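Local coordinates for amidohydrolase (Pseudomonas aeruginosa, PDB 2I5G), which probably acts as a metal-dependent dipeptidase of the membrane (renal) dipeptidase family, peptidase family M19, at residues I246-F259 with I278-F290. The protein carries 2 engineered substitutions. Sequence-based numbering, arbitrary orientation.
Sequences IGTDFTQGHGHDFF and IVNPLGIRTVGEF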
ATOM      1  N   ILE A 246     -27.015   1.436 -14.297  1.00  9.24           N
ATOM      2  CA  ILE A 246     -26.563   0.087 -14.603  1.00 10.85           C
ATOM      3  C   ILE A 246     -25.048  -0.083 -14.573  1.00 12.73           C
ATOM      4  O   ILE A 246     -24.307   0.800 -15.003  1.00 13.21           O
ATOM      5  CB  ILE A 246     -27.083  -0.353 -15.989  1.00  7.92           C
ATOM      6  CG1 ILE A 246     -28.598  -0.519 -15.929  1.00  8.43           C
ATOM      7  CG2 ILE A 246     -26.431  -1.663 -16.422  1.00  7.58           C
ATOM      8  CD1 ILE A 246     -29.067  -1.500 -14.864  1.00  4.37           C
ATOM      9  N   GLY A 247     -24.613  -1.230 -14.053  1.00 17.69           N
ATOM     10  CA  GLY A 247     -23.202  -1.590 -13.976  1.00 18.65           C
ATOM     11  C   GLY A 247     -23.126  -3.114 -14.072  1.00 19.79           C
ATOM     12  O   GLY A 247     -22.768  -3.797 -13.111  1.00 19.18           O
ATOM     13  N   THR A 248     -23.479  -3.645 -15.242  1.00 27.08           N
ATOM     14  CA  THR A 248     -23.518  -5.089 -15.481  1.00 28.75           C
ATOM     15  C   THR A 248     -22.342  -5.902 -14.970  1.00 28.59           C
ATOM     16  O   THR A 248     -22.527  -6.950 -14.351  1.00 29.30           O
ATOM     17  CB  THR A 248     -23.666  -5.412 -16.980  1.00 25.60           C
ATOM     18  OG1 THR A 248     -22.416  -5.187 -17.644  1.00 28.91           O
ATOM     19  CG2 THR A 248     -24.732  -4.538 -17.603  1.00 27.44           C
ATOM     20  N   ASP A 249     -21.133  -5.435 -15.245  1.00 14.94           N
ATOM     21  CA  ASP A 249     -19.947  -6.152 -14.815  1.00 12.69           C
ATOM     22  C   ASP A 249     -19.751  -7.321 -15.782  1.00 11.32           C
ATOM     23  O   ASP A 249     -19.413  -8.428 -15.374  1.00 10.14           O
ATOM     24  CB  ASP A 249     -20.135  -6.647 -13.378  1.00 29.86           C
ATOM     25  CG  ASP A 249     -18.839  -7.105 -12.734  1.00 35.49           C
ATOM     26  OD1 ASP A 249     -17.761  -6.656 -13.176  1.00 35.82           O
ATOM     27  OD2 ASP A 249     -18.899  -7.901 -11.767  1.00 38.19           O
ATOM     28  N   PHE A 250     -19.981  -7.063 -17.069  1.00 17.63           N
ATOM     29  CA  PHE A 250     -19.807  -8.084 -18.100  1.00 17.69           C
ATOM     30  C   PHE A 250     -18.342  -8.512 -18.205  1.00 16.59           C
ATOM     31  O   PHE A 250     -17.447  -7.671 -18.331  1.00 17.12           O
ATOM     32  CB  PHE A 250     -20.265  -7.559 -19.464  1.00 14.35           C
ATOM     33  CG  PHE A 250     -21.703  -7.856 -19.784  1.00 18.22           C
ATOM     34  CD1 PHE A 250     -22.193  -9.161 -19.709  1.00 17.72           C
ATOM     35  CD2 PHE A 250     -22.565  -6.838 -20.190  1.00 18.93           C
ATOM     36  CE1 PHE A 250     -23.519  -9.449 -20.034  1.00 16.25           C
ATOM     37  CE2 PHE A 250     -23.894  -7.116 -20.517  1.00 17.84           C
ATOM     38  CZ  PHE A 250     -24.370  -8.426 -20.439  1.00 16.74           C
ATOM     39  N   THR A 251     -18.106  -9.819 -18.158  1.00  6.27           N
ATOM     40  CA  THR A 251     -16.757 -10.377 -18.247  1.00  5.86           C
ATOM     41  C   THR A 251     -16.625 -11.163 -19.554  1.00  5.90           C
ATOM     42  O   THR A 251     -15.777 -12.053 -19.690  1.00  4.84           O
ATOM     43  CB  THR A 251     -16.479 -11.325 -17.066  1.00  6.59           C
ATOM     44  OG1 THR A 251     -17.355 -12.457 -17.139  1.00  7.80           O
ATOM     45  CG2 THR A 251     -16.720 -10.612 -15.754  1.00  6.91           C
ATOM     46  N   GLN A 252     -17.474 -10.806 -20.512  1.00  7.46           N
ATOM     47  CA  GLN A 252     -17.534 -11.449 -21.817  1.00  7.97           C
ATOM     48  C   GLN A 252     -16.206 -11.757 -22.513  1.00  9.59           C
ATOM     49  O   GLN A 252     -15.406 -10.863 -22.804  1.00 10.00           O
ATOM     50  CB  GLN A 252     -18.412 -10.615 -22.743  1.00  5.23           C
ATOM     51  CG  GLN A 252     -18.925 -11.380 -23.932  1.00  5.42           C
ATOM     52  CD  GLN A 252     -19.929 -10.590 -24.734  1.00  4.99           C
ATOM     53  OE1 GLN A 252     -20.952 -10.154 -24.210  1.00  5.31           O
ATOM     54  NE2 GLN A 252     -19.642 -10.404 -26.017  1.00  6.19           N
ATOM     55  N   GLY A 253     -15.989 -13.043 -22.780  1.00 13.64           N
ATOM     56  CA  GLY A 253     -14.781 -13.479 -23.459  1.00 14.81           C
ATOM     57  C   GLY A 253     -13.652 -13.994 -22.584  1.00 15.86           C
ATOM     58  O   GLY A 253     -12.738 -14.656 -23.070  1.00 15.53           O
ATOM     59  N   HIS A 254     -13.702 -13.699 -21.293  1.00 14.76           N
ATOM     60  CA  HIS A 254     -12.643 -14.144 -20.402  1.00 15.84           C
ATOM     61  C   HIS A 254     -12.770 -15.589 -19.972  1.00 16.60           C
ATOM     62  O   HIS A 254     -13.857 -16.167 -20.012  1.00 17.20           O
ATOM     63  CB  HIS A 254     -12.568 -13.233 -19.180  1.00 17.44           C
ATOM     64  CG  HIS A 254     -11.839 -11.953 -19.438  1.00 17.72           C
ATOM     65  ND1 HIS A 254     -10.533 -11.922 -19.876  1.00 17.16           N
ATOM     66  CD2 HIS A 254     -12.228 -10.663 -19.315  1.00 18.17           C
ATOM     67  CE1 HIS A 254     -10.148 -10.666 -20.011  1.00 17.55           C
ATOM     68  NE2 HIS A 254     -11.158  -9.882 -19.677  1.00 17.96           N
ATOM     69  N   GLY A 255     -11.645 -16.167 -19.555  1.00 26.94           N
ATOM     70  CA  GLY A 255     -11.641 -17.553 -19.129  1.00 27.24           C
ATOM     71  C   GLY A 255     -11.178 -17.822 -17.711  1.00 27.34           C
ATOM     72  O   GLY A 255     -11.252 -16.957 -16.833  1.00 27.92           O
ATOM     73  N   HIS A 256     -10.687 -19.043 -17.509  1.00 13.46           N
ATOM     74  CA  HIS A 256     -10.205 -19.538 -16.220  1.00 13.77           C
ATOM     75  C   HIS A 256      -9.077 -18.726 -15.586  1.00 12.64           C
ATOM     76  O   HIS A 256      -9.161 -18.337 -14.424  1.00 11.15           O
ATOM     77  CB  HIS A 256      -9.747 -20.994 -16.381  1.00 40.43           C
ATOM     78  CG  HIS A 256      -9.509 -21.702 -15.085  1.00 42.97           C
ATOM     79  ND1 HIS A 256     -10.526 -21.997 -14.202  1.00 44.58           N
ATOM     80  CD2 HIS A 256      -8.369 -22.155 -14.512  1.00 43.97           C
ATOM     81  CE1 HIS A 256     -10.023 -22.601 -13.140  1.00 45.57           C
ATOM     82  NE2 HIS A 256      -8.716 -22.709 -13.304  1.00 45.05           N
ATOM     83  N   ASP A 257      -8.014 -18.493 -16.345  1.00  8.40           N
ATOM     84  CA  ASP A 257      -6.871 -17.736 -15.853  1.00  8.29           C
ATOM     85  C   ASP A 257      -7.304 -16.365 -15.331  1.00  7.88           C
ATOM     86  O   ASP A 257      -6.815 -15.905 -14.295  1.00  5.95           O
ATOM     87  CB  ASP A 257      -5.836 -17.566 -16.976  1.00 27.68           C
ATOM     88  CG  ASP A 257      -5.169 -18.882 -17.370  1.00 30.92           C
ATOM     89  OD1 ASP A 257      -5.815 -19.943 -17.258  1.00 36.24           O
ATOM     90  OD2 ASP A 257      -3.998 -18.856 -17.807  1.00 30.43           O
ATOM     91  N   PHE A 258      -8.224 -15.726 -16.052  1.00 20.48           N
ATOM     92  CA  PHE A 258      -8.734 -14.400 -15.699  1.00 19.73           C
ATOM     93  C   PHE A 258      -9.451 -14.362 -14.355  1.00 20.36           C
ATOM     94  O   PHE A 258      -9.275 -13.421 -13.584  1.00 20.14           O
ATOM     95  CB  PHE A 258      -9.686 -13.905 -16.786  1.00 13.11           C
ATOM     96  CG  PHE A 258     -10.339 -12.579 -16.479  1.00 11.57           C
ATOM     97  CD1 PHE A 258      -9.640 -11.391 -16.632  1.00  9.31           C
ATOM     98  CD2 PHE A 258     -11.673 -12.522 -16.067  1.00 10.73           C
ATOM     99  CE1 PHE A 258     -10.263 -10.158 -16.385  1.00  8.88           C
ATOM    100  CE2 PHE A 258     -12.301 -11.297 -15.818  1.00  8.51           C
ATOM    101  CZ  PHE A 258     -11.595 -10.117 -15.978  1.00  8.34           C
ATOM    102  N   PHE A 259     -10.273 -15.371 -14.082  1.00 14.28           N
ATOM    103  CA  PHE A 259     -11.000 -15.413 -12.821  1.00 13.46           C
ATOM    104  C   PHE A 259     -10.101 -15.739 -11.642  1.00 13.11           C
ATOM    105  O   PHE A 259     -10.253 -15.160 -10.565  1.00 13.78           O
ATOM    106  CB  PHE A 259     -12.173 -16.393 -12.918  1.00 13.07           C
ATOM    107  CG  PHE A 259     -13.320 -15.850 -13.715  1.00 12.65           C
ATOM    108  CD1 PHE A 259     -14.058 -14.774 -13.237  1.00 12.95           C
ATOM    109  CD2 PHE A 259     -13.600 -16.341 -14.985  1.00 12.28           C
ATOM    110  CE1 PHE A 259     -15.056 -14.184 -14.020  1.00 13.96           C
ATOM    111  CE2 PHE A 259     -14.590 -15.765 -15.775  1.00 11.71           C
ATOM    112  CZ  PHE A 259     -15.321 -14.681 -15.292  1.00 13.62           C
ATOM    113  N   ILE A 278     -19.549 -19.156 -13.527  1.00 28.11           N
ATOM    114  CA  ILE A 278     -19.923 -17.811 -13.947  1.00 27.90           C
ATOM    115  C   ILE A 278     -21.067 -17.892 -14.954  1.00 26.82           C
ATOM    116  O   ILE A 278     -20.862 -18.142 -16.139  1.00 26.41           O
ATOM    117  CB  ILE A 278     -18.727 -17.056 -14.598  1.00 25.85           C
ATOM    118  CG1 ILE A 278     -17.538 -17.005 -13.632  1.00 24.75           C
ATOM    119  CG2 ILE A 278     -19.145 -15.634 -14.959  1.00 24.26           C
ATOM    120  CD1 ILE A 278     -17.827 -16.263 -12.329  1.00 25.51           C
ATOM    121  N   VAL A 279     -22.280 -17.680 -14.469  1.00 17.62           N
ATOM    122  CA  VAL A 279     -23.453 -17.736 -15.320  1.00 16.08           C
ATOM    123  C   VAL A 279     -24.274 -16.471 -15.137  1.00 16.72           C
ATOM    124  O   VAL A 279     -24.849 -16.247 -14.070  1.00 17.91           O
ATOM    125  CB  VAL A 279     -24.315 -18.946 -14.951  1.00 15.11           C
ATOM    126  CG1 VAL A 279     -25.484 -19.066 -15.912  1.00 13.64           C
ATOM    127  CG2 VAL A 279     -23.461 -20.211 -14.964  1.00 15.32           C
ATOM    128  N   ASN A 280     -24.331 -15.638 -16.169  1.00 20.57           N
ATOM    129  CA  ASN A 280     -25.100 -14.403 -16.079  1.00 19.93           C
ATOM    130  C   ASN A 280     -26.587 -14.731 -16.086  1.00 19.19           C
ATOM    131  O   ASN A 280     -26.998 -15.786 -16.577  1.00 18.86           O
ATOM    132  CB  ASN A 280     -24.768 -13.474 -17.249  1.00 23.96           C
ATOM    133  CG  ASN A 280     -23.282 -13.188 -17.364  1.00 26.39           C
ATOM    134  OD1 ASN A 280     -22.588 -13.023 -16.356  1.00 26.87           O
ATOM    135  ND2 ASN A 280     -22.787 -13.118 -18.595  1.00 27.28           N
ATOM    136  N   PRO A 281     -27.419 -13.836 -15.530  1.00 18.19           N
ATOM    137  CA  PRO A 281     -28.861 -14.084 -15.500  1.00 17.14           C
ATOM    138  C   PRO A 281     -29.393 -14.392 -16.889  1.00 17.13           C
ATOM    139  O   PRO A 281     -28.956 -13.797 -17.869  1.00 17.44           O
ATOM    140  CB  PRO A 281     -29.415 -12.784 -14.938  1.00  6.79           C
ATOM    141  CG  PRO A 281     -28.347 -12.362 -13.994  1.00  7.05           C
ATOM    142  CD  PRO A 281     -27.093 -12.593 -14.813  1.00  8.85           C
ATOM    143  N   LEU A 282     -30.329 -15.330 -16.966  1.00 21.28           N
ATOM    144  CA  LEU A 282     -30.917 -15.713 -18.241  1.00 20.58           C
ATOM    145  C   LEU A 282     -31.738 -14.556 -18.787  1.00 20.90           C
ATOM    146  O   LEU A 282     -32.586 -14.001 -18.091  1.00 22.65           O
ATOM    147  CB  LEU A 282     -31.795 -16.951 -18.062  1.00  9.98           C
ATOM    148  CG  LEU A 282     -32.590 -17.427 -19.281  1.00  9.02           C
ATOM    149  CD1 LEU A 282     -31.672 -17.700 -20.469  1.00  7.59           C
ATOM    150  CD2 LEU A 282     -33.356 -18.681 -18.891  1.00  9.07           C
ATOM    151  N   GLY A 283     -31.474 -14.193 -20.035  1.00 11.54           N
ATOM    152  CA  GLY A 283     -32.182 -13.089 -20.643  1.00  9.95           C
ATOM    153  C   GLY A 283     -31.211 -11.958 -20.926  1.00 10.61           C
ATOM    154  O   GLY A 283     -31.527 -11.018 -21.664  1.00 12.02           O
ATOM    155  N   ILE A 284     -30.025 -12.037 -20.331  1.00 10.27           N
ATOM    156  CA  ILE A 284     -28.996 -11.023 -20.545  1.00  9.58           C
ATOM    157  C   ILE A 284     -27.604 -11.592 -20.264  1.00  9.17           C
ATOM    158  O   ILE A 284     -26.870 -11.096 -19.414  1.00  8.46           O
ATOM    159  CB  ILE A 284     -29.265  -9.761 -19.674  1.00 16.20           C
ATOM    160  CG1 ILE A 284     -28.303  -8.644 -20.088  1.00 16.93           C
ATOM    161  CG2 ILE A 284     -29.158 -10.098 -18.187  1.00 13.48           C
ATOM    162  CD1 ILE A 284     -28.628  -7.296 -19.492  1.00 19.94           C
ATOM    163  N   ARG A 285     -27.259 -12.646 -21.003  1.00 16.50           N
ATOM    164  CA  ARG A 285     -25.975 -13.330 -20.878  1.00 15.95           C
ATOM    165  C   ARG A 285     -24.867 -12.659 -21.699  1.00 14.78           C
ATOM    166  O   ARG A 285     -23.683 -12.869 -21.438  1.00 15.45           O
ATOM    167  CB  ARG A 285     -26.118 -14.787 -21.327  1.00 15.63           C
ATOM    168  CG  ARG A 285     -27.023 -15.632 -20.466  1.00 18.52           C
ATOM    169  CD  ARG A 285     -26.231 -16.376 -19.404  1.00 22.60           C
ATOM    170  NE  ARG A 285     -27.073 -17.262 -18.596  1.00 27.64           N
ATOM    171  CZ  ARG A 285     -27.774 -18.289 -19.074  1.00 27.50           C
ATOM    172  NH1 ARG A 285     -27.752 -18.577 -20.367  1.00 28.77           N
ATOM    173  NH2 ARG A 285     -28.487 -19.047 -18.250  1.00 26.73           N
ATOM    174  N   THR A 286     -25.247 -11.875 -22.699  1.00 10.15           N
ATOM    175  CA  THR A 286     -24.268 -11.181 -23.532  1.00 11.67           C
ATOM    176  C   THR A 286     -24.620  -9.703 -23.689  1.00 12.09           C
ATOM    177  O   THR A 286     -25.783  -9.305 -23.585  1.00 12.41           O
ATOM    178  CB  THR A 286     -24.167 -11.800 -24.944  1.00 14.16           C
ATOM    179  OG1 THR A 286     -25.445 -11.743 -25.586  1.00 12.46           O
ATOM    180  CG2 THR A 286     -23.703 -13.238 -24.868  1.00 12.32           C
ATOM    181  N   VAL A 287     -23.600  -8.892 -23.940  1.00 11.65           N
ATOM    182  CA  VAL A 287     -23.788  -7.463 -24.108  1.00 11.05           C
ATOM    183  C   VAL A 287     -24.852  -7.192 -25.164  1.00 12.34           C
ATOM    184  O   VAL A 287     -25.720  -6.338 -24.980  1.00 13.78           O
ATOM    185  CB  VAL A 287     -22.466  -6.791 -24.525  1.00  4.80           C
ATOM    186  CG1 VAL A 287     -22.656  -5.286 -24.643  1.00  3.89           C
ATOM    187  CG2 VAL A 287     -21.386  -7.109 -23.502  1.00  4.16           C
ATOM    188  N   GLY A 288     -24.792  -7.935 -26.264  1.00 11.48           N
ATOM    189  CA  GLY A 288     -25.753  -7.751 -27.337  1.00 11.39           C
ATOM    190  C   GLY A 288     -27.211  -7.907 -26.935  1.00 10.53           C
ATOM    191  O   GLY A 288     -28.113  -7.654 -27.740  1.00  8.65           O
ATOM    192  N   GLU A 289     -27.450  -8.314 -25.694  1.00 13.40           N
ATOM    193  CA  GLU A 289     -28.813  -8.499 -25.205  1.00 13.98           C
ATOM    194  C   GLU A 289     -29.292  -7.368 -24.307  1.00 12.88           C
ATOM    195  O   GLU A 289     -30.395  -7.437 -23.761  1.00 11.21           O
ATOM    196  CB  GLU A 289     -28.930  -9.814 -24.440  1.00 19.30           C
ATOM    197  CG  GLU A 289     -28.904 -11.051 -25.301  1.00 21.89           C
ATOM    198  CD  GLU A 289     -29.087 -12.305 -24.479  1.00 24.93           C
ATOM    199  OE1 GLU A 289     -28.121 -12.706 -23.797  1.00 26.58           O
ATOM    200  OE2 GLU A 289     -30.200 -12.882 -24.500  1.00 25.53           O
ATOM    201  N   PHE A 290     -28.466  -6.333 -24.158  1.00 16.95           N
ATOM    202  CA  PHE A 290     -28.799  -5.183 -23.316  1.00 17.46           C
ATOM    203  C   PHE A 290     -30.264  -4.742 -23.439  1.00 17.14           C
ATOM    204  O   PHE A 290     -30.938  -4.515 -22.432  1.00 17.94           O
ATOM    205  CB  PHE A 290     -27.875  -4.007 -23.650  1.00 24.36           C
ATOM    206  CG  PHE A 290     -27.089  -3.497 -22.475  1.00 26.87           C
ATOM    207  CD1 PHE A 290     -27.711  -2.775 -21.462  1.00 28.14           C
ATOM    208  CD2 PHE A 290     -25.724  -3.759 -22.369  1.00 27.37           C
ATOM    209  CE1 PHE A 290     -26.988  -2.323 -20.360  1.00 28.41           C
ATOM    210  CE2 PHE A 290     -24.993  -3.314 -21.273  1.00 26.75           C
ATOM    211  CZ  PHE A 290     -25.626  -2.594 -20.267  1.00 27.71           C
TER
HETATM  212  O   HOH W   1     -19.817 -11.148 -15.728  1.00 20.60           O
HETATM  213  O   HOH W   2     -20.402 -11.930 -19.307  1.00 16.27           O
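The ring of F250 lies against the segment 278-290, with V287 CG2 over one face, 3.9 Å from the ring centroid in a CH-pi contact. At the ring's edge F250 CE2 meets F290 CE2 at 4.0 Å, while I284 CG1 approaches F250 CZ. F290 extends the packing to T248 and I246: its CZ touches T248 CG2 at 3.4 Å, and I246 CG2 reaches its edge. With OG1 between its backbone N and carbonyl carbon (chi1 75°), T248 turns CG2 to the F290 ring, and its OG1 is hydrogen-bonded to D14. Consistent with the TIM-barrel fold of family M19, the chain leaving strand 244-246 pairs by backbone bonds with the region of strand 13-17, and the segment leading into helix 291-299 packs against it. Farther along, I278 CG1 sits over one face of the F259 ring, 3.8 Å from its centroid, with F258 across the other face. At the polar edge the extended Q252 side chain presents OE1 to V287 N at 2.9 Å, a nearly straight bond (175°) in the carbonyl plane. Q252 NE2 bonds D28, so both polar atoms of the amide have partners. N280 ND2 donates to R285 O and to a water that weakly accepts from T251 N.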